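PDB 3JTX: aminotransferase from Neisseria meningitidis Z2491, which transfers amino groups between amino acids and 2-oxo acids, using pyridoxal phosphate held as a Schiff base on a lysine, as a class I/II aminotransferase. Local coordinates for the interface of chains A and B. Sequence-based numbering; all coordinates share one arbitrary frame. Chains: chain A/B, aminotransferase.

The interface of chains A and B. Residues chain A 2, 6, 9, 101, 105, 131-132, 135, 139; chain B 270, 273-274.
The C-terminal end of helix 261-274 of chain B packs against helices 100-111 and 131-139 of chain A and against the N-terminal helix 2-8 with the loop that follows it. B:Tyr273 is the main intruder. With CG beside its backbone N (chi1 -75°), its ring reaches along helix 131-139 to A:Leu9. On one side of the ring lie CA of A:Gly135, 3.7 Å from CE1 of B:Tyr273, CD1 of A:Leu139 by the ring's base, and A:Leu9 by its tip, whose CB touches CZ of B:Tyr273 obliquely at 3.8 Å. From the opposite side the CD1 methyl of A:Ile132 comes in at the CD1 rim, the two side chains running past each other in opposite directions. The phenol tip is tied to chain A through water: OH of B:Tyr273 lies 2.7 Å from water 1, which in turn lies 2.9 Å from the backbone O of A:Gln131.

A:Phe105, its CG anti to the backbone N (chi1 -178°), lies across the helix end. CA of B:His274 sits over one face, 3.9 Å from the ring centroid, and the CZ/CE2 edge of A:Phe105 points at the face of the B:Tyr270 ring near its hydroxyl end, the planes 88° apart. CD2 of A:Leu6 packs on CA of B:Tyr270 at 3.7 Å.

Behind this apolar surface, NH2 of A:Arg101 donates to a lone pair of A:Gln131 OE1 (2.8 Å), almost in the guanidinium plane. That bond links helices 100-111 and 131-139, and the CD1 methyl of A:Ile132 lies over the guanidinium face. The patch is part of a two-fold symmetric interface, in keeping with the dimers typical of this family, and the N-terminal segment of chain A extends the main body's contact surface along the partner's helix.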
HETATM    1  N   MSE A   2     -17.364  -9.714  -6.447  1.00 31.43           N
HETATM    2  CA  MSE A   2     -16.180  -8.842  -6.571  1.00 31.12           C
HETATM    3  C   MSE A   2     -16.153  -8.028  -7.878  1.00 28.42           C
HETATM    4  O   MSE A   2     -16.228  -6.804  -7.865  1.00 28.11           O
HETATM    5  CB  MSE A   2     -14.913  -9.717  -6.469  1.00 32.86           C
HETATM    6  CG  MSE A   2     -13.569  -8.986  -6.618  1.00 37.98           C
HETATM    7 SE   MSE A   2     -12.945  -7.954  -5.044  0.75 50.71          SE
HETATM    8  CE  MSE A   2     -11.376  -7.183  -5.870  1.00 48.47           C
ATOM      9  N   LEU A   6     -16.737  -3.985  -8.640  1.00 20.06           N
ATOM     10  CA  LEU A   6     -15.628  -3.171  -9.141  1.00 20.13           C
ATOM     11  C   LEU A   6     -16.004  -2.440 -10.441  1.00 20.31           C
ATOM     12  O   LEU A   6     -15.574  -1.310 -10.659  1.00 20.62           O
ATOM     13  CB  LEU A   6     -14.390  -4.050  -9.373  1.00 20.07           C
ATOM     14  CG  LEU A   6     -13.703  -4.510  -8.079  1.00 21.61           C
ATOM     15  CD1 LEU A   6     -12.660  -5.608  -8.342  1.00 21.16           C
ATOM     16  CD2 LEU A   6     -13.082  -3.303  -7.364  1.00 21.45           C
ATOM     17  N   LEU A   9     -18.424   0.579  -9.205  1.00 22.92           N
ATOM     18  CA  LEU A   9     -17.831   1.686  -8.447  1.00 24.30           C
ATOM     19  C   LEU A   9     -17.106   2.721  -9.337  1.00 25.41           C
ATOM     20  O   LEU A   9     -16.392   2.353 -10.286  1.00 24.34           O
ATOM     21  CB  LEU A   9     -16.899   1.118  -7.368  1.00 24.13           C
ATOM     22  CG  LEU A   9     -17.590   0.349  -6.227  1.00 25.48           C
ATOM     23  CD1 LEU A   9     -16.545  -0.379  -5.403  1.00 25.76           C
ATOM     24  CD2 LEU A   9     -18.439   1.271  -5.332  1.00 25.66           C
ATOM     25  N   ARG A 101      -5.355   7.257   1.874  1.00 17.43           N
ATOM     26  CA  ARG A 101      -6.205   6.330   1.100  1.00 16.70           C
ATOM     27  C   ARG A 101      -6.004   4.863   1.509  1.00 16.65           C
ATOM     28  O   ARG A 101      -6.960   4.192   1.917  1.00 16.51           O
ATOM     29  CB  ARG A 101      -5.960   6.476  -0.406  1.00 16.94           C
ATOM     30  CG  ARG A 101      -6.779   5.484  -1.251  1.00 18.17           C
ATOM     31  CD  ARG A 101      -6.729   5.812  -2.743  1.00 20.60           C
ATOM     32  NE  ARG A 101      -7.394   7.089  -2.957  1.00 23.51           N
ATOM     33  CZ  ARG A 101      -8.438   7.294  -3.753  1.00 27.37           C
ATOM     34  NH1 ARG A 101      -8.943   6.325  -4.519  1.00 29.24           N
ATOM     35  NH2 ARG A 101      -8.965   8.510  -3.795  1.00 27.92           N
ATOM     36  N   PHE A 105      -8.747   2.540   3.665  1.00 15.12           N
ATOM     37  CA  PHE A 105      -9.221   1.312   3.025  1.00 15.16           C
ATOM     38  C   PHE A 105      -8.889   0.075   3.849  1.00 15.45           C
ATOM     39  O   PHE A 105      -9.767  -0.741   4.166  1.00 16.22           O
ATOM     40  CB  PHE A 105      -8.642   1.164   1.609  1.00 15.53           C
ATOM     41  CG  PHE A 105      -9.144  -0.073   0.896  1.00 15.38           C
ATOM     42  CD1 PHE A 105     -10.314  -0.031   0.162  1.00 17.80           C
ATOM     43  CD2 PHE A 105      -8.464  -1.279   0.998  1.00 16.43           C
ATOM     44  CE1 PHE A 105     -10.814  -1.183  -0.482  1.00 15.35           C
ATOM     45  CE2 PHE A 105      -8.945  -2.442   0.347  1.00 17.57           C
ATOM     46  CZ  PHE A 105     -10.132  -2.383  -0.377  1.00 15.78           C
ATOM     47  N   GLN A 131     -15.376   9.235  -1.969  1.00 21.89           N
ATOM     48  CA  GLN A 131     -15.350   7.950  -2.703  1.00 22.54           C
ATOM     49  C   GLN A 131     -14.871   6.731  -1.911  1.00 21.72           C
ATOM     50  O   GLN A 131     -15.543   5.685  -1.902  1.00 21.42           O
ATOM     51  CB  GLN A 131     -14.460   8.122  -3.973  1.00 23.74           C
ATOM     52  CG  GLN A 131     -12.942   8.589  -3.666  1.00 25.79           C
ATOM     53  CD  GLN A 131     -12.403   9.728  -4.580  1.00 28.58           C
ATOM     54  OE1 GLN A 131     -11.233   9.718  -5.013  1.00 29.12           O
ATOM     55  NE2 GLN A 131     -13.248  10.699  -4.866  1.00 28.29           N
ATOM     56  N   ILE A 132     -13.726   6.862  -1.232  1.00 20.85           N
ATOM     57  CA  ILE A 132     -13.093   5.745  -0.520  0.50 20.46           C
ATOM     58  C   ILE A 132     -14.018   5.173   0.555  1.00 20.22           C
ATOM     59  O   ILE A 132     -14.044   3.979   0.770  1.00 19.83           O
ATOM     60  CB  ILE A 132     -11.734   6.162   0.132  0.50 20.39           C
ATOM     61  CG1 ILE A 132     -10.664   6.384  -0.938  0.50 20.08           C
ATOM     62  CG2 ILE A 132     -11.256   5.106   1.124  0.50 20.66           C
ATOM     63  CD1 ILE A 132     -10.417   5.185  -1.814  0.50 18.17           C
ATOM     64  N   GLY A 135     -16.366   2.759  -1.333  1.00 18.29           N
ATOM     65  CA  GLY A 135     -15.643   1.622  -1.889  1.00 17.92           C
ATOM     66  C   GLY A 135     -15.103   0.677  -0.833  1.00 17.55           C
ATOM     67  O   GLY A 135     -15.211  -0.541  -0.966  1.00 17.06           O
ATOM     68  N   LEU A 139     -16.410  -3.127  -0.724  1.00 18.61           N
ATOM     69  CA  LEU A 139     -15.405  -4.159  -0.981  1.00 19.72           C
ATOM     70  C   LEU A 139     -15.098  -4.987   0.268  1.00 20.43           C
ATOM     71  O   LEU A 139     -14.739  -6.147   0.141  1.00 21.50           O
ATOM     72  CB  LEU A 139     -14.125  -3.584  -1.588  1.00 18.89           C
ATOM     73  CG  LEU A 139     -14.302  -3.085  -3.024  1.00 18.67           C
ATOM     74  CD1 LEU A 139     -13.171  -2.127  -3.396  1.00 17.50           C
ATOM     75  CD2 LEU A 139     -14.402  -4.272  -4.007  1.00 18.11           C
TER
ATOM     76  N   TYR B 270      -9.543  -2.650  -8.282  1.00 12.79           N
ATOM     77  CA  TYR B 270      -9.431  -2.827  -6.829  1.00 13.17           C
ATOM     78  C   TYR B 270      -8.345  -1.924  -6.238  1.00 12.47           C
ATOM     79  O   TYR B 270      -8.560  -1.241  -5.240  1.00 12.78           O
ATOM     80  CB  TYR B 270      -9.102  -4.278  -6.511  1.00 12.60           C
ATOM     81  CG  TYR B 270      -8.963  -4.599  -5.050  1.00 15.30           C
ATOM     82  CD1 TYR B 270     -10.083  -4.916  -4.283  1.00 17.07           C
ATOM     83  CD2 TYR B 270      -7.724  -4.635  -4.434  1.00 16.08           C
ATOM     84  CE1 TYR B 270      -9.974  -5.239  -2.951  1.00 16.81           C
ATOM     85  CE2 TYR B 270      -7.612  -4.962  -3.074  1.00 17.21           C
ATOM     86  CZ  TYR B 270      -8.742  -5.265  -2.357  1.00 17.90           C
ATOM     87  OH  TYR B 270      -8.662  -5.607  -1.027  1.00 19.86           O
ATOM     88  N   TYR B 273      -8.854   1.717  -5.163  1.00 13.32           N
ATOM     89  CA  TYR B 273      -9.413   1.884  -3.825  1.00 13.73           C
ATOM     90  C   TYR B 273      -8.428   1.489  -2.706  1.00 13.81           C
ATOM     91  O   TYR B 273      -8.363   2.129  -1.654  1.00 14.90           O
ATOM     92  CB  TYR B 273     -10.717   1.080  -3.692  1.00 13.42           C
ATOM     93  CG  TYR B 273     -11.867   1.718  -4.403  1.00 13.51           C
ATOM     94  CD1 TYR B 273     -12.587   2.730  -3.794  1.00 14.60           C
ATOM     95  CD2 TYR B 273     -12.227   1.342  -5.689  1.00 15.60           C
ATOM     96  CE1 TYR B 273     -13.643   3.353  -4.414  1.00 15.09           C
ATOM     97  CE2 TYR B 273     -13.310   1.974  -6.333  1.00 14.57           C
ATOM     98  CZ  TYR B 273     -14.000   2.974  -5.687  1.00 17.20           C
ATOM     99  OH  TYR B 273     -15.081   3.617  -6.274  1.00 17.40           O
ATOM    100  N   HIS B 274      -7.669   0.437  -2.952  1.00 14.71           N
ATOM    101  CA  HIS B 274      -6.709  -0.106  -2.010  1.00 15.02           C
ATOM    102  C   HIS B 274      -5.535   0.875  -1.792  1.00 15.32           C
ATOM    103  O   HIS B 274      -4.855   0.789  -0.789  1.00 13.65           O
ATOM    104  CB  HIS B 274      -6.298  -1.491  -2.534  1.00 15.78           C
ATOM    105  CG  HIS B 274      -5.019  -2.051  -1.997  1.00 15.95           C
ATOM    106  ND1 HIS B 274      -3.837  -1.996  -2.703  1.00 17.33           N
ATOM    107  CD2 HIS B 274      -4.757  -2.781  -0.883  1.00 15.47           C
ATOM    108  CE1 HIS B 274      -2.888  -2.618  -2.024  1.00 16.96           C
ATOM    109  NE2 HIS B 274      -3.423  -3.124  -0.926  1.00 14.64           N
TER
HETATM  110  O   HOH W   1     -16.590   4.986  -4.488  1.00 34.43           O